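Local coordinates for histone acetyltransferase, ELP3 family (Methanocaldococcus infernus, PDB 6IA8), which catalyses the formation of 5-carboxymethyluridine at the wobble uridine of tRNA from acetyl-CoA and S-adenosyl-L-methionine, with the help of a [4Fe-4S] cluster, at residues R119-I122 with E123-E126; F155-R158 with C159-M163; A240-L243 with L244-G248; V498-Y501 with Y502-L505. All blocks are in the same frame, centred on the assembly; numbering follows the deposited sequence. Where two conformers were deposited one is given.

Interaction 1 (R119-I122 with E123-E126); sequences RARI and EQLE
Leu125 sets its branch against the backbone of Arg121, with Leu125 CG 3.3 Å from Arg121 O, on the well-packed side of helix 114-127 in the radical SAM domain. Ile122 is likewise buried. Its CG2 methyl lies alongside Glu126, 3.9 Å from OE1, while Ile122 O accepts Glu126 N at 2.9 Å in one of four successive i to i+4 backbone bonds. Leu125 meets Ala63 and Arg121 meets Val65, both on strand 63-68, an outermost strand of the domain's parallel sheet. With CG opposite the backbone N (chi1 -174°) and a bend at chi2, the Arg121 chain runs along the helix toward Leu125 CD2; the placing of its guanidinium is tentative, because its modelled approach to the exposed Gln124 is too close to be trusted.

The more exposed side is held differently. In the conformer described here, one of two modelled for Glu123, the carboxylate stacks on the Arg119 guanidinium with the planes 18° apart and OE2 over the centre of the group. Arg119 NH1 is 3.4 Å from Glu123 OE2, yet no N-H points at the oxygen, so the salt bridge rests on charge alone. The chemistry thus suggests a helix turn fixed by backbone bonds and apolar packing on its inner side, with an adjustable electrostatic pairing outside, consistent with the two conformers of Glu123.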
loop_
_atom_site.group_PDB
_atom_site.type_symbol
_atom_site.label_atom_id
_atom_site.label_comp_id
_atom_site.label_asym_id
_atom_site.label_seq_id
_atom_site.Cartn_x
_atom_site.Cartn_y
_atom_site.Cartn_z
ATOM N N ARG A 119 19.559 -2.600 -8.674
ATOM C CA ARG A 119 20.205 -3.744 -9.311
ATOM C C ARG A 119 20.533 -4.838 -8.296
ATOM O O ARG A 119 20.270 -6.028 -8.534
ATOM C CB ARG A 119 21.468 -3.269 -10.041
ATOM C CG ARG A 119 22.384 -4.371 -10.505
ATOM C CD ARG A 119 22.039 -4.888 -11.880
ATOM N NE ARG A 119 22.953 -5.945 -12.328
ATOM C CZ ARG A 119 22.759 -6.676 -13.421
ATOM N NH1 ARG A 119 21.701 -6.450 -14.191
ATOM N NH2 ARG A 119 23.620 -7.626 -13.747
ATOM N N ALA A 120 21.130 -4.461 -7.161
ATOM C CA ALA A 120 21.574 -5.469 -6.201
ATOM C C ALA A 120 20.398 -6.288 -5.662
ATOM O O ALA A 120 20.512 -7.503 -5.447
ATOM C CB ALA A 120 22.347 -4.798 -5.057
ATOM N N ARG A 121 19.265 -5.634 -5.423
ATOM C CA ARG A 121 18.094 -6.341 -4.920
ATOM C C ARG A 121 17.547 -7.303 -5.973
ATOM O O ARG A 121 17.146 -8.427 -5.653
ATOM C CB ARG A 121 17.026 -5.326 -4.493
ATOM C CG ARG A 121 15.807 -5.950 -3.826
ATOM C CD ARG A 121 16.148 -6.696 -2.547
ATOM N NE ARG A 121 15.046 -7.553 -2.112
ATOM C CZ ARG A 121 15.168 -8.525 -1.215
ATOM N NH1 ARG A 121 16.341 -8.762 -0.649
ATOM N NH2 ARG A 121 14.120 -9.262 -0.886
ATOM N N ILE A 122 17.523 -6.878 -7.236
ATOM C CA ILE A 122 17.018 -7.738 -8.302
ATOM C C ILE A 122 17.897 -8.972 -8.446
ATOM O O ILE A 122 17.402 -10.104 -8.515
ATOM C CB ILE A 122 16.919 -6.949 -9.618
ATOM C CG1 ILE A 122 15.749 -5.943 -9.530
ATOM C CG2 ILE A 122 16.702 -7.890 -10.794
ATOM C CD1 ILE A 122 15.782 -4.877 -10.636
ATOM N N GLU A 123 19.216 -8.779 -8.485
ATOM C CA GLU A 123 20.119 -9.919 -8.604
ATOM C C GLU A 123 19.991 -10.847 -7.400
ATOM O O GLU A 123 20.031 -12.073 -7.547
ATOM C CB GLU A 123 21.562 -9.430 -8.762
ATOM C CG GLU A 123 21.789 -8.630 -10.040
ATOM C CD GLU A 123 21.475 -9.432 -11.293
ATOM O OE1 GLU A 123 22.043 -10.541 -11.451
ATOM O OE2 GLU A 123 20.663 -8.954 -12.110
ATOM N N GLN A 124 19.871 -10.281 -6.196
ATOM C CA GLN A 124 19.702 -11.101 -4.998
ATOM C C GLN A 124 18.429 -11.934 -5.069
ATOM O O GLN A 124 18.422 -13.095 -4.647
ATOM C CB GLN A 124 19.706 -10.182 -3.778
ATOM C CG GLN A 124 19.287 -10.783 -2.478
ATOM C CD GLN A 124 19.079 -9.716 -1.405
ATOM O OE1 GLN A 124 18.247 -9.871 -0.509
ATOM N NE2 GLN A 124 19.831 -8.624 -1.500
ATOM N N LEU A 125 17.351 -11.368 -5.620
ATOM C CA LEU A 125 16.108 -12.118 -5.754
ATOM C C LEU A 125 16.229 -13.183 -6.833
ATOM O O LEU A 125 15.734 -14.303 -6.669
ATOM C CB LEU A 125 14.944 -11.168 -6.058
ATOM C CG LEU A 125 14.491 -10.296 -4.881
ATOM C CD1 LEU A 125 13.509 -9.216 -5.336
ATOM C CD2 LEU A 125 13.876 -11.133 -3.762
ATOM N N GLU A 126 16.886 -12.857 -7.948
ATOM C CA GLU A 126 17.127 -13.861 -8.976
ATOM C C GLU A 126 17.977 -15.003 -8.443
ATOM O O GLU A 126 17.798 -16.154 -8.858
ATOM C CB GLU A 126 17.807 -13.225 -10.183
ATOM C CG GLU A 126 16.934 -12.207 -10.922
ATOM C CD GLU A 126 17.678 -11.533 -12.062
ATOM O OE1 GLU A 126 17.016 -11.081 -13.027
ATOM O OE2 GLU A 126 18.927 -11.456 -11.986
#

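Interaction 2 (F155-R158 with C159-M163); sequences FIKR and CLDAM. With SO4 (sulfate ion), chain F.
Lys157 leaves the helix with CG opposite the backbone N (chi1 175°), runs straight, and turns at its last bond (chi4 -63°), which carries NZ to 2.9 Å from Asp161 OD2. Arg158 instead starts beside its own backbone N and folds at chi2 and chi3, curling its guanidinium round to the same oxygen, Arg158 NH1 to Asp161 OD2 3.1 Å. Asp161 OD2 therefore accepts two charged donors, Lys157 NZ on its syn lone pair and Arg158 NH1 on the anti side, 26° out of the carboxylate plane. Its partner oxygen OD1 is held by Ser168, and Glu167 makes a further salt bridge to Lys157.

A sulfate, probably from the crystallisation liquor, receives a hydrogen bond from Lys157 NZ to O1 at 3.2 Å and lays O2 over one face of the Arg158 guanidinium. On the buried flank the pairing is apolar: Cys159 SG approaches the Phe155 ring obliquely, 3.7 Å from CE1, and Ile156 CG2 meets Leu160 CD1 at 4.1 Å. Ile156 and Cys159 pack on strand 134-140 of the radical SAM sheet.

With an alanine at Asp161, Lys157 and Arg158 would probably lose their shared counter-charge, Ser168 its acceptor, and the guanidinium its hold. Two cations on one carboxylate oxygen, with another acid close by, suggest a roughly charge-balanced network whose basic ends probably also attract the sulfate.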
loop_
_atom_site.group_PDB
_atom_site.type_symbol
_atom_site.label_atom_id
_atom_site.label_comp_id
_atom_site.label_asym_id
_atom_site.label_seq_id
_atom_site.Cartn_x
_atom_site.Cartn_y
_atom_site.Cartn_z
ATOM N N PHE A 155 16.658 10.181 -9.139
ATOM C CA PHE A 155 16.655 8.960 -8.337
ATOM C C PHE A 155 15.737 7.909 -8.945
ATOM O O PHE A 155 16.099 6.728 -9.072
ATOM C CB PHE A 155 16.225 9.286 -6.910
ATOM C CG PHE A 155 16.459 8.172 -5.942
ATOM C CD1 PHE A 155 15.544 7.150 -5.814
ATOM C CD2 PHE A 155 17.604 8.145 -5.164
ATOM C CE1 PHE A 155 15.761 6.122 -4.912
ATOM C CE2 PHE A 155 17.832 7.126 -4.263
ATOM C CZ PHE A 155 16.926 6.114 -4.123
ATOM N N ILE A 156 14.532 8.325 -9.329
ATOM C CA ILE A 156 13.595 7.381 -9.924
ATOM C C ILE A 156 14.094 6.925 -11.288
ATOM O O ILE A 156 13.974 5.744 -11.646
ATOM C CB ILE A 156 12.187 7.989 -10.021
ATOM C CG1 ILE A 156 11.632 8.279 -8.616
ATOM C CG2 ILE A 156 11.284 7.035 -10.805
ATOM C CD1 ILE A 156 11.560 7.116 -7.689
ATOM N N LYS A 157 14.650 7.853 -12.070
ATOM C CA LYS A 157 15.220 7.508 -13.368
ATOM C C LYS A 157 16.226 6.377 -13.230
ATOM O O LYS A 157 16.212 5.410 -14.002
ATOM C CB LYS A 157 15.887 8.736 -13.987
ATOM C CG LYS A 157 16.605 8.450 -15.275
ATOM C CD LYS A 157 17.351 9.725 -15.792
ATOM C CE LYS A 157 18.306 9.384 -16.882
ATOM N NZ LYS A 157 19.402 8.482 -16.438
ATOM N N ARG A 158 17.121 6.490 -12.248
ATOM C CA ARG A 158 18.196 5.518 -12.108
ATOM C C ARG A 158 17.682 4.172 -11.615
ATOM O O ARG A 158 18.260 3.123 -11.945
ATOM C CB ARG A 158 19.271 6.066 -11.160
ATOM C CG ARG A 158 20.044 7.256 -11.702
ATOM C CD ARG A 158 20.821 6.866 -12.975
ATOM N NE ARG A 158 21.936 5.967 -12.658
ATOM C CZ ARG A 158 22.533 5.162 -13.526
ATOM N NH1 ARG A 158 22.105 5.103 -14.772
ATOM N NH2 ARG A 158 23.544 4.406 -13.132
ATOM N N CYS A 159 16.654 4.172 -10.768
ATOM C CA CYS A 159 16.032 2.901 -10.412
ATOM C C CYS A 159 15.465 2.210 -11.647
ATOM O O CYS A 159 15.603 0.986 -11.815
ATOM C CB CYS A 159 14.933 3.129 -9.371
ATOM S SG CYS A 159 15.505 3.735 -7.766
ATOM N N LEU A 160 14.788 2.972 -12.500
ATOM C CA LEU A 160 14.260 2.412 -13.733
ATOM C C LEU A 160 15.378 1.989 -14.673
ATOM O O LEU A 160 15.226 0.991 -15.392
ATOM C CB LEU A 160 13.338 3.415 -14.420
ATOM C CG LEU A 160 12.072 3.764 -13.643
ATOM C CD1 LEU A 160 11.338 4.886 -14.338
ATOM C CD2 LEU A 160 11.201 2.539 -13.506
ATOM N N ASP A 161 16.485 2.750 -14.712
ATOM C CA ASP A 161 17.637 2.345 -15.513
ATOM C C ASP A 161 18.096 0.952 -15.108
ATOM O O ASP A 161 18.456 0.140 -15.966
ATOM C CB ASP A 161 18.798 3.349 -15.369
ATOM C CG ASP A 161 18.525 4.678 -16.055
ATOM O OD1 ASP A 161 17.625 4.761 -16.922
ATOM O OD2 ASP A 161 19.231 5.656 -15.740
ATOM N N ALA A 162 18.162 0.684 -13.796
ATOM C CA ALA A 162 18.587 -0.626 -13.315
ATOM C C ALA A 162 17.610 -1.703 -13.735
ATOM O O ALA A 162 18.022 -2.806 -14.098
ATOM C CB ALA A 162 18.715 -0.630 -11.800
ATOM N N MET A 163 16.312 -1.402 -13.707
ATOM C CA MET A 163 15.331 -2.378 -14.161
ATOM C C MET A 163 15.433 -2.574 -15.658
ATOM O O MET A 163 15.286 -3.701 -16.144
ATOM C CB MET A 163 13.910 -1.941 -13.797
ATOM C CG MET A 163 13.680 -1.761 -12.302
ATOM S SD MET A 163 11.968 -1.229 -12.035
ATOM C CE MET A 163 12.193 -0.152 -10.620
HETATM S S SO4 F . 23.058 9.640 -15.068
HETATM O O1 SO4 F . 21.805 10.320 -15.395
HETATM O O2 SO4 F . 22.907 8.207 -15.309
HETATM O O3 SO4 F . 24.127 10.168 -15.908
HETATM O O4 SO4 F . 23.411 9.849 -13.659
#

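Interaction 3 (A240-L243 with L244-G248); sequences ATQL and LKDSG
Asp246 reaches back one turn to Gln242, and each atom of its side chain finds a partner. CB points toward the preceding turn and sits 3.3 Å from Gln242 O, the same carbonyl that accepts Asp246 N. Asp246 CG stays 3.5 Å from Gln242 O. At the tip, OD2 takes a hydrogen bond from Gln242 NE2 at 2.8 Å with an N-H...O angle of 169°; the oxygen lies in the amide plane of Gln242 but is met on its anti side. In Gln242, chi1 (174°) places CG 3.6 Å from Asp246 OD2, and the bend at chi2 (-100°) swings NE2 onto the oxygen. Away from this pair, Asp246 OD1 forms a salt bridge with Arg426 and accepts Tyr429 N, OD2 also accepts Lys430 N, and Lys239 donates to Gln242 OE1.

The helix ends here. Ser247 OG turns back onto Leu243 O at 2.8 Å, and Gly248, with positive phi, is the C-prime residue of a Schellman motif, in which Gly248 N bonds Lys245 O at 3.0 Å and Leu249 N bonds Leu244 O. Leu244 CG rests 3.2 Å from Ala240 O, its side chain facing strands 212-218 and 250-255. Lys245 sends its amine away from the turn to a salt bridge with Glu406, and also to Met281 O.

Every residue in the contact is buried, so the polar groups are paid for by specific partners. Several of them, Arg426, Tyr429 and Lys430 for Asp246 and Glu406 for Lys245, belong to the acetyltransferase domain, which is consistent with a charged, hydrogen-bonded seam between the two domains.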
loop_
_atom_site.group_PDB
_atom_site.type_symbol
_atom_site.label_atom_id
_atom_site.label_comp_id
_atom_site.label_asym_id
_atom_site.label_seq_id
_atom_site.Cartn_x
_atom_site.Cartn_y
_atom_site.Cartn_z
ATOM N N ALA A 240 -4.300 15.466 3.249
ATOM C CA ALA A 240 -3.498 14.638 2.346
ATOM C C ALA A 240 -4.300 13.449 1.828
ATOM O O ALA A 240 -4.215 13.097 0.642
ATOM C CB ALA A 240 -2.224 14.141 3.050
ATOM N N THR A 241 -5.037 12.777 2.717
ATOM C CA THR A 241 -5.803 11.607 2.299
ATOM C C THR A 241 -6.803 11.965 1.205
ATOM O O THR A 241 -6.917 11.254 0.195
ATOM C CB THR A 241 -6.523 10.998 3.503
ATOM O OG1 THR A 241 -5.589 10.483 4.479
ATOM C CG2 THR A 241 -7.446 9.830 3.052
ATOM N N GLN A 242 -7.513 13.085 1.367
ATOM C CA GLN A 242 -8.485 13.504 0.362
ATOM C C GLN A 242 -7.814 13.881 -0.959
ATOM O O GLN A 242 -8.309 13.542 -2.037
ATOM C CB GLN A 242 -9.283 14.689 0.897
ATOM C CG GLN A 242 -10.244 15.306 -0.126
ATOM C CD GLN A 242 -9.717 16.552 -0.779
ATOM O OE1 GLN A 242 -9.213 17.442 -0.105
ATOM N NE2 GLN A 242 -9.852 16.639 -2.103
ATOM N N LEU A 243 -6.718 14.631 -0.906
ATOM C CA LEU A 243 -6.051 15.020 -2.141
ATOM C C LEU A 243 -5.513 13.797 -2.871
ATOM O O LEU A 243 -5.545 13.739 -4.102
ATOM C CB LEU A 243 -4.924 15.997 -1.839
ATOM C CG LEU A 243 -5.351 17.378 -1.329
ATOM C CD1 LEU A 243 -4.115 18.150 -0.895
ATOM C CD2 LEU A 243 -6.106 18.131 -2.399
ATOM N N LEU A 244 -5.002 12.814 -2.124
ATOM C CA LEU A 244 -4.494 11.584 -2.731
ATOM C C LEU A 244 -5.630 10.790 -3.371
ATOM O O LEU A 244 -5.535 10.369 -4.530
ATOM C CB LEU A 244 -3.770 10.744 -1.666
ATOM C CG LEU A 244 -2.403 11.289 -1.228
ATOM C CD1 LEU A 244 -1.961 10.557 0.046
ATOM C CD2 LEU A 244 -1.386 11.194 -2.282
ATOM N N LYS A 245 -6.723 10.593 -2.630
ATOM C CA LYS A 245 -7.857 9.839 -3.150
ATOM C C LYS A 245 -8.431 10.508 -4.391
ATOM O O LYS A 245 -8.754 9.833 -5.372
ATOM C CB LYS A 245 -8.932 9.724 -2.079
ATOM C CG LYS A 245 -8.668 8.726 -0.926
ATOM C CD LYS A 245 -8.500 7.290 -1.438
ATOM C CE LYS A 245 -8.527 6.319 -0.257
ATOM N NZ LYS A 245 -9.919 6.189 0.246
ATOM N N ASP A 246 -8.564 11.839 -4.371
ATOM C CA ASP A 246 -9.132 12.563 -5.500
ATOM C C ASP A 246 -8.152 12.707 -6.643
ATOM O O ASP A 246 -8.525 13.264 -7.667
ATOM C CB ASP A 246 -9.646 13.942 -5.045
ATOM C CG ASP A 246 -10.970 13.829 -4.289
ATOM O OD1 ASP A 246 -11.700 12.808 -4.507
ATOM O OD2 ASP A 246 -11.282 14.751 -3.512
ATOM N N SER A 247 -6.915 12.239 -6.491
ATOM C CA SER A 247 -5.973 12.104 -7.590
ATOM C C SER A 247 -5.797 10.648 -8.012
ATOM O O SER A 247 -4.912 10.344 -8.812
ATOM C CB SER A 247 -4.639 12.718 -7.173
ATOM O OG SER A 247 -4.814 14.085 -6.781
ATOM N N GLY A 248 -6.618 9.741 -7.491
ATOM C CA GLY A 248 -6.593 8.353 -7.921
ATOM C C GLY A 248 -5.536 7.487 -7.270
ATOM O O GLY A 248 -5.323 6.351 -7.709
#

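Interaction 4 (V498-Y501 with Y502-L505); sequences VREY and YRKL. With SO4 (sulfate ion), chain G; SO4 (sulfate ion), chain D.
Arg503 lays one face of its guanidinium over Arg499 CB, while its NE donates in the guanidinium plane to O1 of a sulfate (chain G) at 2.9 Å. Its backbone N bonds Arg499 O in the short helix 499-504. Glu500 OE2 stands 3.7 Å from Arg503 NH1, a long salt bridge; the firmer partner is Glu179, which also pairs with Arg499. A leucine in place of Arg503 would probably leave Glu179 with one cation fewer and the sulfate without its NE donor.

Round the helix, Tyr501 and Tyr502 form a T-shaped pair, planes at 88°, with the Tyr501 edge at CD2 over the centre of the Tyr502 ring. Val498 CG1 presses on Tyr502 CE2 at 3.5 Å, and Leu505 CD1 meets Tyr501 CE2 at 3.8 Å. Tyr501 OH bonds O3 of a second sulfate (chain D) at 2.9 Å; both sulfates probably come from the crystallisation liquor.

Tyr502, a probable acetyl-CoA ligand by analogy with relatives, packs on Leu446 of strand 440-448, Met474 of helix 469-484 and Met514 of strand 513-517, which sets the helix against the GNAT sheet beside the probable acetyl-CoA site.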
loop_
_atom_site.group_PDB
_atom_site.type_symbol
_atom_site.label_atom_id
_atom_site.label_comp_id
_atom_site.label_asym_id
_atom_site.label_seq_id
_atom_site.Cartn_x
_atom_site.Cartn_y
_atom_site.Cartn_z
ATOM N N VAL A 498 2.457 -1.414 -16.308
ATOM C CA VAL A 498 1.124 -1.974 -16.514
ATOM C C VAL A 498 0.348 -1.230 -17.599
ATOM O O VAL A 498 -0.758 -1.664 -17.970
ATOM C CB VAL A 498 0.311 -1.969 -15.198
ATOM C CG1 VAL A 498 -0.951 -2.825 -15.332
ATOM C CG2 VAL A 498 1.144 -2.419 -14.029
ATOM N N ARG A 499 0.869 -0.112 -18.102
ATOM C CA ARG A 499 0.133 0.669 -19.086
ATOM C C ARG A 499 -0.263 -0.197 -20.271
ATOM O O ARG A 499 -1.373 -0.070 -20.802
ATOM C CB ARG A 499 0.990 1.862 -19.522
ATOM C CG ARG A 499 1.213 2.869 -18.375
ATOM C CD ARG A 499 2.193 3.978 -18.747
ATOM N NE ARG A 499 2.294 4.979 -17.690
ATOM C CZ ARG A 499 3.308 5.830 -17.551
ATOM N NH1 ARG A 499 4.322 5.806 -18.403
ATOM N NH2 ARG A 499 3.311 6.700 -16.547
ATOM N N GLU A 500 0.635 -1.097 -20.688
ATOM C CA GLU A 500 0.364 -1.943 -21.847
ATOM C C GLU A 500 -0.892 -2.772 -21.625
ATOM O O GLU A 500 -1.672 -2.992 -22.554
ATOM C CB GLU A 500 1.566 -2.849 -22.141
ATOM C CG GLU A 500 1.581 -3.434 -23.532
ATOM C CD GLU A 500 1.625 -2.370 -24.611
ATOM O OE1 GLU A 500 0.613 -2.203 -25.324
ATOM O OE2 GLU A 500 2.668 -1.692 -24.739
ATOM N N TYR A 501 -1.114 -3.224 -20.393
ATOM C CA TYR A 501 -2.292 -4.024 -20.080
ATOM C C TYR A 501 -3.565 -3.236 -20.336
ATOM O O TYR A 501 -4.516 -3.756 -20.926
ATOM C CB TYR A 501 -2.238 -4.479 -18.622
ATOM C CG TYR A 501 -3.463 -5.251 -18.149
ATOM C CD1 TYR A 501 -3.565 -6.629 -18.341
ATOM C CD2 TYR A 501 -4.517 -4.600 -17.540
ATOM C CE1 TYR A 501 -4.687 -7.335 -17.906
ATOM C CE2 TYR A 501 -5.645 -5.289 -17.100
ATOM C CZ TYR A 501 -5.732 -6.657 -17.293
ATOM O OH TYR A 501 -6.837 -7.341 -16.857
ATOM N N TYR A 502 -3.596 -1.973 -19.914
ATOM C CA TYR A 502 -4.787 -1.156 -20.132
ATOM C C TYR A 502 -4.943 -0.743 -21.592
ATOM O O TYR A 502 -6.075 -0.562 -22.068
ATOM C CB TYR A 502 -4.751 0.062 -19.193
ATOM C CG TYR A 502 -4.820 -0.382 -17.719
ATOM C CD1 TYR A 502 -5.989 -0.861 -17.189
ATOM C CD2 TYR A 502 -3.694 -0.361 -16.890
ATOM C CE1 TYR A 502 -6.065 -1.307 -15.878
ATOM C CE2 TYR A 502 -3.749 -0.814 -15.579
ATOM C CZ TYR A 502 -4.952 -1.268 -15.074
ATOM O OH TYR A 502 -5.045 -1.705 -13.772
ATOM N N ARG A 503 -3.840 -0.604 -22.322
ATOM C CA ARG A 503 -3.965 -0.344 -23.748
ATOM C C ARG A 503 -4.710 -1.477 -24.433
ATOM O O ARG A 503 -5.550 -1.230 -25.304
ATOM C CB ARG A 503 -2.593 -0.148 -24.390
ATOM C CG ARG A 503 -1.918 1.130 -23.964
ATOM C CD ARG A 503 -0.690 1.482 -24.872
ATOM N NE ARG A 503 -0.056 2.703 -24.382
ATOM C CZ ARG A 503 1.061 2.742 -23.660
ATOM N NH1 ARG A 503 1.702 1.619 -23.347
ATOM N NH2 ARG A 503 1.545 3.917 -23.259
ATOM N N LYS A 504 -4.417 -2.726 -24.055
ATOM C CA LYS A 504 -5.145 -3.864 -24.612
ATOM C C LYS A 504 -6.647 -3.741 -24.364
ATOM O O LYS A 504 -7.450 -4.270 -25.136
ATOM C CB LYS A 504 -4.632 -5.172 -24.003
ATOM C CG LYS A 504 -3.490 -5.849 -24.736
ATOM C CD LYS A 504 -2.138 -5.290 -24.356
ATOM C CE LYS A 504 -1.010 -6.105 -24.979
ATOM N NZ LYS A 504 -0.914 -7.481 -24.408
ATOM N N LEU A 505 -7.050 -3.079 -23.286
ATOM C CA LEU A 505 -8.462 -2.911 -22.969
ATOM C C LEU A 505 -9.054 -1.625 -23.540
ATOM O O LEU A 505 -10.146 -1.224 -23.125
ATOM C CB LEU A 505 -8.659 -2.941 -21.447
ATOM C CG LEU A 505 -8.117 -4.170 -20.717
ATOM C CD1 LEU A 505 -8.551 -4.160 -19.283
ATOM C CD2 LEU A 505 -8.574 -5.448 -21.409
HETATM S S SO4 G . -1.208 5.677 -25.820
HETATM O O1 SO4 G . -1.528 5.143 -24.500
HETATM O O2 SO4 G . -1.770 4.791 -26.834
HETATM O O3 SO4 G . 0.240 5.750 -25.970
HETATM O O4 SO4 G . -1.773 7.010 -25.975
HETATM S S SO4 D . -7.254 -11.047 -16.777
HETATM O O1 SO4 D . -8.603 -10.610 -17.185
HETATM O O2 SO4 D . -7.102 -12.435 -17.300
HETATM O O3 SO4 D . -6.264 -10.141 -17.345
HETATM O O4 SO4 D . -7.172 -11.086 -15.308
#

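How the interactions relate
The four contacts follow one another along the chain without nesting or crossing, and each closes a single helical turn. Interactions 1 and 2 lie on helices 114-127 and 149-164, to either side of strand 134-140 in sequence; the helices touch where Ile122 CD1 meets Met163 CG at 4.1 Å. Interaction 3 ends helix 234-245 on the other side of the chain's centre from interaction 1, their centres about 33 Å apart. Interaction 4 lies within the acetyltransferase domain, its nearest atoms about 8 Å from those of interaction 2, and its Arg499 and Arg503, paired with Glu179, join that domain back to the radical SAM part. Leu160 of interaction 2 touches Ile496, just ahead of residues 498-505.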